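Local coordinates for protein polyprenyl synthetase (Zymomonas mobilis subsp. mobilis, PDB 4KKM) that probably joins isoprenyl diphosphate units head to tail into longer chains, as a magnesium-dependent prenyltransferase of the FPP/GGPP synthase family, at residues L27-M30 and M31-A35; L74-V77 and A78-L82; A145-I148 and L149-K153; C214-A217 and G218-G222; Q224-D227 and I228-R231. All coordinates share one frame; numbering follows the deposited sequence.

Contact 1: residues L27-M30 and M31-A35; sequences LKTM and MEQVA
Met30 O accepts from Val34 N at 2.8 Å, the shortest polar bond of this i to i+4 turn inside the alpha-helix 24-45. The bond is close to straight, 169° at the hydrogen, and the donor arrives almost in line with the carbonyl. The same spacing repeats from Leu27 O to Met31 N, Lys28 O to Glu32 N and Thr29 O to Gln33 N, so the backbone is regular alpha-helix throughout.

The side chains divide the helix into two faces. On the exposed one, Lys28 NZ donates to Glu32 OE2 at 3.0 Å in a salt bridge one turn long. Lys28 CG stands opposite the backbone N (chi1 -168°) and the chain runs extended as far as CE, and the bend at chi4 then turns the ammonium onto the carboxylate. Beside this pair, Thr29 and Gln33 lie alongside each other and point the same way, the methyl CG2 against the amide NE2.

The other face is apolar. Here Leu27 CG meets Met31 SD at 4.0 Å, and Met30 CG meets Val34 CG2 at 3.9 Å. Between them these residues pack on helix 71-80 and helix 306-314: Leu27 reaches Ile311, and Val34 reaches Pro73. Within the turn, Val34 CG2 also lies 3.1 Å from Met30 O, the oxygen that its own backbone N-H engages.

Contact 2: residues L74-V77 and A78-L82; sequences LLVV and ATCAL
Thr79 and Leu75 make the polar centre of this contact, in the last turns of alpha-helix 71-80. Two donors of one residue grip Leu75 O: the hydroxyl Thr79 OG1 at 2.7 Å and the backbone Thr79 N at 2.9 Å. They approach from opposite faces of the carbonyl plane, each tilted about 30° out of it. The hydroxyl can do this because OG1 stands anti to the carbonyl carbon of Thr79 (chi1 -52°), which folds it back over the preceding turn.

Among the remaining backbone bonds, Cys80 N to Val76 O is the straightest, 172° at the hydrogen. Ala78 N bonds to Leu74 O and Ala81 N to Val77 O, the latter more bent, near the end of the helix. Thr79 N has a further, weak bond to Val76 O. Beside the first of these bonds, the methyl carbon Ala78 CB lies 3.3 Å from Leu74 O.

Apolar contact between the two segments is slight: Val76 CG1 and Cys80 SG come to 4.1 Å. The side chains pack outward instead: Leu75 against Phe211, Val76 against Val93 and Ile97 of helix 87-109, and Ala78 against Tyr307 and Leu308 of helix 306-314.

Thr79 is buried among these helices, so its hydroxyl proton needs an acceptor within the protein. OG1 meets that need by donating to a carbonyl of its own helix, while the side chain lies against the apolar Leu215 and Leu308.

Contact 3: residues A145-I148 and L149-K153; sequences AFEI and LSEEK
Alpha-helical hydrogen bonding gives out across these residues, at the C-terminal end of helix 131-150: Leu149 N still bonds to Ala145 O at 3.2 Å, but Ser150 N makes a weak bond to Phe146 O and a second to Glu147 O, and Glu151, which leaves helical geometry with a psi of 148°, reaches Ile148 O only weakly through its N, three residues back.

Ser150 ties its side chain into the same turn. Its OG sits between the backbone N and the carbonyl carbon (chi1 76°) and donates to Glu147 O at 2.7 Å. Ser150 N meets that oxygen from the same face, 69° out of the carbonyl plane, so Glu147 O is gripped twice by one residue.

Glu147 OE2 and Glu151 OE2 lie 4.3 Å apart. A water donates to both, at 2.8 Å to Glu147 OE2 and 2.7 Å to Glu151 OE2, which is likely to ease the repulsion between the two carboxylates. Another water donates to both Ile148 O and Glu151 OE1, bridging the side chain to the helix end.

Within the subunit, Ile148 packs on Met95 of helix 87-109 and Leu149 on Ile165 and Leu168 of helix 158-172. At the dimer interface, the ring of Phe146 stacks on Phe146 of the second subunit, while Glu147 touches Ile170 of that subunit.

Contact 4: residues C214-A217 and G218-G222; sequences CLEA and GAIMG
Glu216 sends CG anti to its backbone N (chi1 -176°), while Ile220 turns CG1 anti to its carbonyl carbon (chi1 -70°), and the two chains thereby converge across one helical turn. Glu216 CG meets the terminal methyl Ile220 CD1 at 3.8 Å, a contact between the aliphatic part of the glutamate and the tip of the isoleucine. Ile220 CG1 also lies 3.3 Å from Glu216 O, so the side chain runs back over the carbonyl that its own N-H engages: Ile220 N donates to Glu216 O at 2.8 Å, nearly in line with the C=O bond. Cutting Ile220 back to an alanine removes CG1 and CD1 and is likely to open a gap beside Glu216 CG and Leu164 of helix 158-172.

The turn lies in the final part of alpha-helix 208-221, a helix of the predominantly helical isoprenoid synthase fold. Its hydrogen bonding is uneven. Leu215 O receives weak bonds from both Gly218 N and Ala219 N, whereas Met221 N donates to Ala217 O at 2.8 Å and 166°.

The carboxylate of Glu216 is bound by Lys233 of helix 226-253, OE1 forming a salt bridge. Ala217 packs on Val93 of helix 87-109. Met221, bent at chi2 and chi3, carries its end beyond this turn and touches Ala89 and Val160, while its CG rests 3.2 Å from Ala217 O.

Contact 5: residues Q224-D227 and I228-R231; sequences QNKD and IRDR
An N-cap opens helix 226-253 here: Asn225, just before the first helical residue, accepts from Ile228 N through OD1 at 2.9 Å. The bond is nearly straight down the side-chain carbonyl, with a C=O...N angle of 176°. Asn225 CG stands between the backbone N and the carbonyl carbon (chi1 67°), which brings OD1 to the N-H of Ile228 in the first turn. Behind the cap, Gln224 CB packs on Ile228 CG2 at 3.8 Å.

A salt bridge spans the exposed side. Lys226 NZ donates to Asp230 OD2 at 2.8 Å, on the syn lone pair of that oxygen, and bends in the lysine chain at chi2 and chi4 bring the ammonium there. Arg229 is at most a long, charge-only neighbour of this carboxylate, and its place is doubtful because its side chain takes two conformers. Without the carboxylate of Asp230, as with an alanine, the Lys226 ammonium would probably lose its mate and the end of the lysine be set free to turn.

Several outside partners fix this end of the helix. Gln224 NE2 bonds to Gly222 O at the end of helix 208-221, Ile228 rests on Phe83, and Arg231 NH1 bonds to His297 O just beyond helix 280-296.

Contacts 2, 3 and 4 are largely buried, contact 1 is half exposed, and contact 5 lies on the surface. Both salt bridges between residues of one turn, in contacts 1 and 5, lie on exposed faces, whereas contacts 2 and 3 use a hydroxyl on a backbone carbonyl; yet contact 3 also carries water-bridged carboxylates, and contact 4 a salt bridge to another helix. Contact 2 links two others, since Leu74 CD1 packs on Met30 CG of contact 1 at 3.7 Å and Leu75 CB on Cys214 CB of contact 4 at 3.6 Å. Contacts 4 and 5 mark the end of one helix and the start of the next. Contact 3 touches none of the others, and it alone faces the second subunit.

Contact 1: residues L27-M30 and M31-A35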
loop_
_atom_site.group_PDB
_atom_site.type_symbol
_atom_site.label_atom_id
_atom_site.label_comp_id
_atom_site.label_asym_id
_atom_site.label_seq_id
_atom_site.Cartn_x
_atom_site.Cartn_y
_atom_site.Cartn_z
ATOM N N LEU B 27 7.031 1.852 31.988
ATOM C CA LEU B 27 6.180 1.876 30.799
ATOM C C LEU B 27 5.986 3.293 30.274
ATOM O O LEU B 27 6.145 3.541 29.079
ATOM C CB LEU B 27 4.815 1.230 31.062
ATOM C CG LEU B 27 3.882 1.284 29.845
ATOM C CD1 LEU B 27 4.532 0.612 28.633
ATOM C CD2 LEU B 27 2.525 0.660 30.140
ATOM N N LYS B 28 5.640 4.219 31.165
ATOM C CA LYS B 28 5.465 5.615 30.774
ATOM C C LYS B 28 6.739 6.161 30.140
ATOM O O LYS B 28 6.688 6.867 29.130
ATOM C CB LYS B 28 5.082 6.483 31.975
ATOM C CG LYS B 28 4.608 7.881 31.584
ATOM C CD LYS B 28 4.787 8.886 32.711
ATOM C CE LYS B 28 3.949 10.131 32.461
ATOM N NZ LYS B 28 4.735 11.393 32.585
ATOM N N THR B 29 7.877 5.833 30.740
ATOM C CA THR B 29 9.169 6.267 30.223
ATOM C C THR B 29 9.415 5.711 28.823
ATOM O O THR B 29 9.787 6.449 27.910
ATOM C CB THR B 29 10.323 5.861 31.161
ATOM O OG1 THR B 29 10.324 6.715 32.312
ATOM C CG2 THR B 29 11.660 5.992 30.451
ATOM N N MET B 30 9.193 4.412 28.652
ATOM C CA MET B 30 9.346 3.800 27.334
ATOM C C MET B 30 8.426 4.462 26.309
ATOM O O MET B 30 8.829 4.714 25.174
ATOM C CB MET B 30 9.104 2.285 27.386
ATOM C CG MET B 30 9.146 1.610 26.010
ATOM S SD MET B 30 8.904 -0.182 26.031
ATOM C CE MET B 30 10.598 -0.739 26.168
ATOM N N MET B 31 7.198 4.764 26.721
ATOM C CA MET B 31 6.221 5.376 25.821
ATOM C C MET B 31 6.682 6.741 25.319
ATOM O O MET B 31 6.625 7.022 24.121
ATOM C CB MET B 31 4.849 5.487 26.498
ATOM C CG MET B 31 4.120 4.163 26.634
ATOM S SD MET B 31 2.557 4.265 27.530
ATOM C CE MET B 31 1.581 5.259 26.404
ATOM N N GLU B 32 7.154 7.580 26.236
ATOM C CA GLU B 32 7.649 8.905 25.870
ATOM C C GLU B 32 8.874 8.808 24.963
ATOM O O GLU B 32 9.044 9.610 24.045
ATOM C CB GLU B 32 7.977 9.719 27.126
ATOM C CG GLU B 32 6.778 9.956 28.034
ATOM C CD GLU B 32 7.147 10.655 29.332
ATOM O OE1 GLU B 32 8.354 10.750 29.639
ATOM O OE2 GLU B 32 6.228 11.111 30.046
ATOM N N GLN B 33 9.724 7.820 25.224
ATOM C CA GLN B 33 10.907 7.592 24.399
ATOM C C GLN B 33 10.540 7.124 22.995
ATOM O O GLN B 33 11.058 7.643 22.003
ATOM C CB GLN B 33 11.833 6.570 25.056
ATOM C CG GLN B 33 12.962 7.193 25.844
ATOM C CD GLN B 33 13.415 6.326 27.007
ATOM O OE1 GLN B 33 13.329 5.095 26.961
ATOM N NE2 GLN B 33 13.895 6.971 28.066
ATOM N N VAL B 34 9.660 6.130 22.919
ATOM C CA VAL B 34 9.205 5.612 21.630
ATOM C C VAL B 34 8.547 6.724 20.813
ATOM O O VAL B 34 8.790 6.855 19.611
ATOM C CB VAL B 34 8.229 4.432 21.816
ATOM C CG1 VAL B 34 7.582 4.047 20.493
ATOM C CG2 VAL B 34 8.952 3.232 22.425
ATOM N N ALA B 35 7.735 7.543 21.479
ATOM C CA ALA B 35 7.081 8.675 20.821
ATOM C C ALA B 35 8.100 9.629 20.192
ATOM O O ALA B 35 7.943 10.056 19.044
ATOM C CB ALA B 35 6.181 9.420 21.806
#

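Contact 2: residues L74-V77 and A78-L82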
loop_
_atom_site.group_PDB
_atom_site.type_symbol
_atom_site.label_atom_id
_atom_site.label_comp_id
_atom_site.label_asym_id
_atom_site.label_seq_id
_atom_site.Cartn_x
_atom_site.Cartn_y
_atom_site.Cartn_z
ATOM N N LEU B 74 5.104 0.884 20.001
ATOM C CA LEU B 74 5.410 0.470 21.366
ATOM C C LEU B 74 5.371 -1.053 21.499
ATOM O O LEU B 74 6.233 -1.653 22.140
ATOM C CB LEU B 74 4.432 1.114 22.354
ATOM C CG LEU B 74 4.567 0.683 23.815
ATOM C CD1 LEU B 74 5.895 1.171 24.398
ATOM C CD2 LEU B 74 3.377 1.183 24.630
ATOM N N LEU B 75 4.367 -1.675 20.888
ATOM C CA LEU B 75 4.256 -3.134 20.902
ATOM C C LEU B 75 5.421 -3.802 20.180
ATOM O O LEU B 75 5.937 -4.823 20.634
ATOM C CB LEU B 75 2.935 -3.577 20.266
ATOM C CG LEU B 75 1.685 -3.340 21.116
ATOM C CD1 LEU B 75 0.428 -3.556 20.281
ATOM C CD2 LEU B 75 1.698 -4.257 22.332
ATOM N N VAL B 76 5.820 -3.241 19.042
ATOM C CA VAL B 76 6.974 -3.765 18.318
ATOM C C VAL B 76 8.226 -3.697 19.189
ATOM O O VAL B 76 8.934 -4.695 19.356
ATOM C CB VAL B 76 7.225 -2.998 17.002
ATOM C CG1 VAL B 76 8.555 -3.430 16.386
ATOM C CG2 VAL B 76 6.077 -3.227 16.030
ATOM N N VAL B 77 8.479 -2.519 19.752
ATOM C CA VAL B 77 9.656 -2.296 20.589
ATOM C C VAL B 77 9.653 -3.234 21.800
ATOM O O VAL B 77 10.669 -3.863 22.114
ATOM C CB VAL B 77 9.754 -0.818 21.052
ATOM C CG1 VAL B 77 10.782 -0.666 22.166
ATOM C CG2 VAL B 77 10.082 0.104 19.872
ATOM N N ALA B 78 8.505 -3.346 22.464
ATOM C CA ALA B 78 8.395 -4.189 23.655
ATOM C C ALA B 78 8.498 -5.679 23.340
ATOM O O ALA B 78 8.922 -6.466 24.185
ATOM C CB ALA B 78 7.097 -3.899 24.420
ATOM N N THR B 79 8.092 -6.075 22.140
ATOM C CA THR B 79 8.208 -7.478 21.756
ATOM C C THR B 79 9.638 -7.805 21.330
ATOM O O THR B 79 10.190 -8.831 21.719
ATOM C CB THR B 79 7.222 -7.866 20.633
ATOM O OG1 THR B 79 5.899 -7.474 21.008
ATOM C CG2 THR B 79 7.247 -9.379 20.410
ATOM N N CYS B 80 10.246 -6.923 20.538
ATOM C CA CYS B 80 11.644 -7.113 20.151
ATOM C C CYS B 80 12.562 -7.172 21.372
ATOM O O CYS B 80 13.590 -7.856 21.364
ATOM C CB CYS B 80 12.099 -6.020 19.184
ATOM S SG CYS B 80 11.386 -6.186 17.544
ATOM N N ALA B 81 12.167 -6.465 22.428
ATOM C CA ALA B 81 12.910 -6.451 23.683
ATOM C C ALA B 81 12.999 -7.829 24.346
ATOM O O ALA B 81 13.889 -8.074 25.161
ATOM C CB ALA B 81 12.301 -5.439 24.648
ATOM N N LEU B 82 12.077 -8.728 24.005
ATOM C CA LEU B 82 12.097 -10.085 24.559
ATOM C C LEU B 82 13.336 -10.836 24.111
ATOM O O LEU B 82 13.828 -11.725 24.798
ATOM C CB LEU B 82 10.877 -10.883 24.095
ATOM C CG LEU B 82 9.494 -10.366 24.472
ATOM C CD1 LEU B 82 8.398 -11.214 23.818
ATOM C CD2 LEU B 82 9.373 -10.387 25.967
#

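Contact 3: residues A145-I148 and L149-K153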
loop_
_atom_site.group_PDB
_atom_site.type_symbol
_atom_site.label_atom_id
_atom_site.label_comp_id
_atom_site.label_asym_id
_atom_site.label_seq_id
_atom_site.Cartn_x
_atom_site.Cartn_y
_atom_site.Cartn_z
ATOM N N ALA B 145 5.407 2.146 3.992
ATOM C CA ALA B 145 5.559 1.065 4.965
ATOM C C ALA B 145 6.397 -0.073 4.389
ATOM O O ALA B 145 7.268 -0.632 5.064
ATOM C CB ALA B 145 4.193 0.530 5.394
ATOM N N PHE B 146 6.129 -0.409 3.130
ATOM C CA PHE B 146 6.796 -1.543 2.495
ATOM C C PHE B 146 8.207 -1.187 2.053
ATOM O O PHE B 146 9.111 -2.030 2.109
ATOM C CB PHE B 146 5.949 -2.100 1.346
ATOM C CG PHE B 146 4.653 -2.686 1.810
ATOM C CD1 PHE B 146 4.615 -3.957 2.374
ATOM C CD2 PHE B 146 3.479 -1.955 1.735
ATOM C CE1 PHE B 146 3.421 -4.492 2.838
ATOM C CE2 PHE B 146 2.285 -2.484 2.197
ATOM C CZ PHE B 146 2.254 -3.757 2.745
ATOM N N GLU B 147 8.401 0.062 1.634
ATOM C CA GLU B 147 9.748 0.546 1.345
ATOM C C GLU B 147 10.633 0.426 2.581
ATOM O O GLU B 147 11.770 -0.041 2.493
ATOM C CB GLU B 147 9.746 2.001 0.848
ATOM C CG GLU B 147 11.127 2.440 0.356
ATOM C CD GLU B 147 11.184 3.891 -0.082
ATOM O OE1 GLU B 147 10.114 4.510 -0.261
ATOM O OE2 GLU B 147 12.307 4.414 -0.251
ATOM N N ILE B 148 10.105 0.837 3.731
ATOM C CA ILE B 148 10.869 0.797 4.981
ATOM C C ILE B 148 11.272 -0.632 5.340
ATOM O O ILE B 148 12.433 -0.898 5.668
ATOM C CB ILE B 148 10.066 1.410 6.156
ATOM C CG1 ILE B 148 9.858 2.915 5.954
ATOM C CG2 ILE B 148 10.764 1.148 7.496
ATOM C CD1 ILE B 148 8.756 3.489 6.838
ATOM N N LEU B 149 10.319 -1.556 5.264
ATOM C CA LEU B 149 10.586 -2.948 5.633
ATOM C C LEU B 149 11.578 -3.639 4.704
ATOM O O LEU B 149 12.230 -4.611 5.092
ATOM C CB LEU B 149 9.293 -3.763 5.672
ATOM C CG LEU B 149 8.343 -3.506 6.842
ATOM C CD1 LEU B 149 7.152 -4.450 6.758
ATOM C CD2 LEU B 149 9.082 -3.687 8.169
ATOM N N SER B 150 11.686 -3.144 3.477
ATOM C CA SER B 150 12.533 -3.787 2.478
ATOM C C SER B 150 14.023 -3.506 2.690
ATOM O O SER B 150 14.872 -4.275 2.241
ATOM C CB SER B 150 12.121 -3.353 1.067
ATOM O OG SER B 150 12.582 -2.041 0.796
ATOM N N GLU B 151 14.333 -2.409 3.375
ATOM C CA GLU B 151 15.719 -1.948 3.513
ATOM C C GLU B 151 16.590 -2.799 4.441
ATOM O O GLU B 151 16.117 -3.357 5.431
ATOM C CB GLU B 151 15.755 -0.489 3.967
ATOM C CG GLU B 151 15.061 0.470 3.025
ATOM C CD GLU B 151 15.289 1.915 3.413
ATOM O OE1 GLU B 151 15.544 2.175 4.607
ATOM O OE2 GLU B 151 15.230 2.787 2.524
ATOM N N GLU B 152 17.881 -2.868 4.125
ATOM C CA GLU B 152 18.828 -3.665 4.902
ATOM C C GLU B 152 18.954 -3.208 6.360
ATOM O O GLU B 152 19.241 -4.015 7.250
ATOM C CB GLU B 152 20.202 -3.632 4.226
ATOM N N LYS B 153 18.753 -1.913 6.594
ATOM C CA LYS B 153 18.707 -1.347 7.945
ATOM C C LYS B 153 17.848 -2.169 8.907
ATOM O O LYS B 153 18.086 -2.168 10.113
ATOM C CB LYS B 153 18.126 0.072 7.909
ATOM C CG LYS B 153 18.910 1.086 7.107
ATOM C CD LYS B 153 18.258 2.458 7.202
ATOM C CE LYS B 153 19.010 3.493 6.387
ATOM N NZ LYS B 153 18.542 4.870 6.706
HETATM O O HOH W 1 14.503 2.707 -0.062
HETATM O O HOH W 2 14.273 5.263 2.505
HETATM O O HOH W 3 14.111 1.140 6.654
#

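Contact 4: residues C214-A217 and G218-G222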
loop_
_atom_site.group_PDB
_atom_site.type_symbol
_atom_site.label_atom_id
_atom_site.label_comp_id
_atom_site.label_asym_id
_atom_site.label_seq_id
_atom_site.Cartn_x
_atom_site.Cartn_y
_atom_site.Cartn_z
ATOM N N CYS B 214 2.423 -6.547 15.039
ATOM C CA CYS B 214 3.380 -6.005 16.001
ATOM C C CYS B 214 4.062 -7.104 16.811
ATOM O O CYS B 214 5.281 -7.072 17.012
ATOM C CB CYS B 214 2.697 -5.016 16.946
ATOM S SG CYS B 214 2.133 -3.501 16.145
ATOM N N LEU B 215 3.271 -8.069 17.271
ATOM C CA LEU B 215 3.779 -9.172 18.091
ATOM C C LEU B 215 4.545 -10.170 17.231
ATOM O O LEU B 215 5.616 -10.648 17.613
ATOM C CB LEU B 215 2.630 -9.876 18.830
ATOM C CG LEU B 215 2.258 -9.316 20.215
ATOM C CD1 LEU B 215 3.362 -9.580 21.237
ATOM C CD2 LEU B 215 1.928 -7.818 20.148
ATOM N N GLU B 216 4.000 -10.472 16.058
ATOM C CA GLU B 216 4.645 -11.430 15.172
ATOM C C GLU B 216 5.977 -10.880 14.665
ATOM O O GLU B 216 6.941 -11.625 14.489
ATOM C CB GLU B 216 3.728 -11.821 14.009
ATOM C CG GLU B 216 4.318 -12.906 13.111
ATOM C CD GLU B 216 3.350 -13.406 12.045
ATOM O OE1 GLU B 216 2.262 -12.810 11.881
ATOM O OE2 GLU B 216 3.682 -14.407 11.371
ATOM N N ALA B 217 6.032 -9.567 14.461
ATOM C CA ALA B 217 7.259 -8.920 14.002
ATOM C C ALA B 217 8.399 -9.126 14.995
ATOM O O ALA B 217 9.549 -9.339 14.603
ATOM C CB ALA B 217 7.019 -7.432 13.757
ATOM N N GLY B 218 8.077 -9.071 16.283
ATOM C CA GLY B 218 9.065 -9.316 17.321
ATOM C C GLY B 218 9.627 -10.721 17.240
ATOM O O GLY B 218 10.838 -10.929 17.346
ATOM N N ALA B 219 8.739 -11.689 17.040
ATOM C CA ALA B 219 9.139 -13.082 16.887
ATOM C C ALA B 219 9.998 -13.274 15.643
ATOM O O ALA B 219 10.989 -13.998 15.671
ATOM C CB ALA B 219 7.913 -13.980 16.829
ATOM N N ILE B 220 9.606 -12.619 14.554
ATOM C CA ILE B 220 10.335 -12.695 13.292
ATOM C C ILE B 220 11.730 -12.074 13.422
ATOM O O ILE B 220 12.730 -12.686 13.031
ATOM C CB ILE B 220 9.529 -12.025 12.152
ATOM C CG1 ILE B 220 8.299 -12.871 11.810
ATOM C CG2 ILE B 220 10.387 -11.822 10.907
ATOM C CD1 ILE B 220 7.303 -12.166 10.887
ATOM N N MET B 221 11.794 -10.877 14.003
ATOM C CA MET B 221 13.064 -10.186 14.206
ATOM C C MET B 221 13.957 -10.974 15.158
ATOM O O MET B 221 15.183 -10.879 15.095
ATOM C CB MET B 221 12.844 -8.754 14.725
ATOM C CG MET B 221 12.225 -7.783 13.701
ATOM S SD MET B 221 13.405 -7.230 12.449
ATOM C CE MET B 221 14.340 -6.034 13.397
ATOM N N GLY B 222 13.340 -11.765 16.030
ATOM C CA GLY B 222 14.083 -12.543 17.002
ATOM C C GLY B 222 14.395 -13.964 16.566
ATOM O O GLY B 222 14.922 -14.749 17.355
#

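Contact 5: residues Q224-D227 and I228-R231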
loop_
_atom_site.group_PDB
_atom_site.type_symbol
_atom_site.label_atom_id
_atom_site.label_comp_id
_atom_site.label_asym_id
_atom_site.label_seq_id
_atom_site.Cartn_x
_atom_site.Cartn_y
_atom_site.Cartn_z
ATOM N N GLN B 224 12.460 -16.483 16.182
ATOM C CA GLN B 224 11.863 -17.381 17.165
ATOM C C GLN B 224 11.068 -18.521 16.529
ATOM O O GLN B 224 10.604 -18.409 15.393
ATOM C CB GLN B 224 10.987 -16.583 18.136
ATOM C CG GLN B 224 11.777 -15.568 18.944
ATOM C CD GLN B 224 12.772 -16.241 19.868
ATOM O OE1 GLN B 224 12.392 -17.039 20.720
ATOM N NE2 GLN B 224 14.053 -15.939 19.687
ATOM N N ASN B 225 10.914 -19.619 17.264
ATOM C CA ASN B 225 10.187 -20.771 16.744
ATOM C C ASN B 225 8.672 -20.559 16.705
ATOM O O ASN B 225 8.164 -19.540 17.175
ATOM C CB ASN B 225 10.568 -22.070 17.489
ATOM C CG ASN B 225 10.113 -22.087 18.948
ATOM O OD1 ASN B 225 9.141 -21.435 19.328
ATOM N ND2 ASN B 225 10.820 -22.856 19.773
ATOM N N LYS B 226 7.964 -21.532 16.144
ATOM C CA LYS B 226 6.522 -21.439 15.952
ATOM C C LYS B 226 5.760 -21.343 17.274
ATOM O O LYS B 226 4.791 -20.590 17.388
ATOM C CB LYS B 226 6.031 -22.632 15.133
ATOM C CG LYS B 226 4.535 -22.654 14.872
ATOM C CD LYS B 226 4.062 -21.376 14.196
ATOM C CE LYS B 226 2.704 -21.572 13.530
ATOM N NZ LYS B 226 1.890 -22.610 14.218
ATOM N N ASP B 227 6.199 -22.104 18.270
ATOM C CA ASP B 227 5.567 -22.075 19.586
ATOM C C ASP B 227 5.605 -20.674 20.202
ATOM O O ASP B 227 4.615 -20.210 20.767
ATOM C CB ASP B 227 6.222 -23.095 20.522
ATOM C CG ASP B 227 5.928 -24.528 20.117
ATOM O OD1 ASP B 227 5.368 -24.734 19.018
ATOM O OD2 ASP B 227 6.260 -25.451 20.892
ATOM N N ILE B 228 6.746 -20.005 20.083
ATOM C CA ILE B 228 6.901 -18.652 20.606
ATOM C C ILE B 228 6.107 -17.649 19.765
ATOM O O ILE B 228 5.494 -16.720 20.296
ATOM C CB ILE B 228 8.393 -18.242 20.664
ATOM C CG1 ILE B 228 9.137 -19.087 21.704
ATOM C CG2 ILE B 228 8.540 -16.760 20.985
ATOM C CD1 ILE B 228 8.623 -18.901 23.105
ATOM N N ARG B 229 6.114 -17.838 18.449
ATOM C CA ARG B 229 5.349 -16.963 17.575
ATOM C C ARG B 229 3.863 -17.033 17.906
ATOM O O ARG B 229 3.192 -16.002 17.981
ATOM C CB ARG B 229 5.578 -17.290 16.099
ATOM C CG ARG B 229 4.591 -16.577 15.196
ATOM C CD ARG B 229 5.106 -16.362 13.784
ATOM N NE ARG B 229 5.064 -17.561 12.953
ATOM C CZ ARG B 229 3.950 -18.158 12.540
ATOM N NH1 ARG B 229 2.761 -17.690 12.898
ATOM N NH2 ARG B 229 4.026 -19.237 11.773
ATOM N N ASP B 230 3.364 -18.247 18.126
ATOM C CA ASP B 230 1.960 -18.453 18.452
ATOM C C ASP B 230 1.558 -17.824 19.789
ATOM O O ASP B 230 0.489 -17.232 19.897
ATOM C CB ASP B 230 1.614 -19.945 18.434
ATOM C CG ASP B 230 1.519 -20.502 17.029
ATOM O OD1 ASP B 230 1.441 -19.701 16.074
ATOM O OD2 ASP B 230 1.518 -21.740 16.877
ATOM N N ARG B 231 2.408 -17.960 20.803
ATOM C CA ARG B 231 2.155 -17.316 22.088
ATOM C C ARG B 231 2.032 -15.799 21.936
ATOM O O ARG B 231 1.128 -15.176 22.503
ATOM C CB ARG B 231 3.268 -17.638 23.082
ATOM C CG ARG B 231 3.216 -19.040 23.658
ATOM C CD ARG B 231 4.382 -19.263 24.603
ATOM N NE ARG B 231 4.252 -20.516 25.338
ATOM C CZ ARG B 231 3.579 -20.649 26.477
ATOM N NH1 ARG B 231 2.971 -19.604 27.024
ATOM N NH2 ARG B 231 3.521 -21.830 27.071
#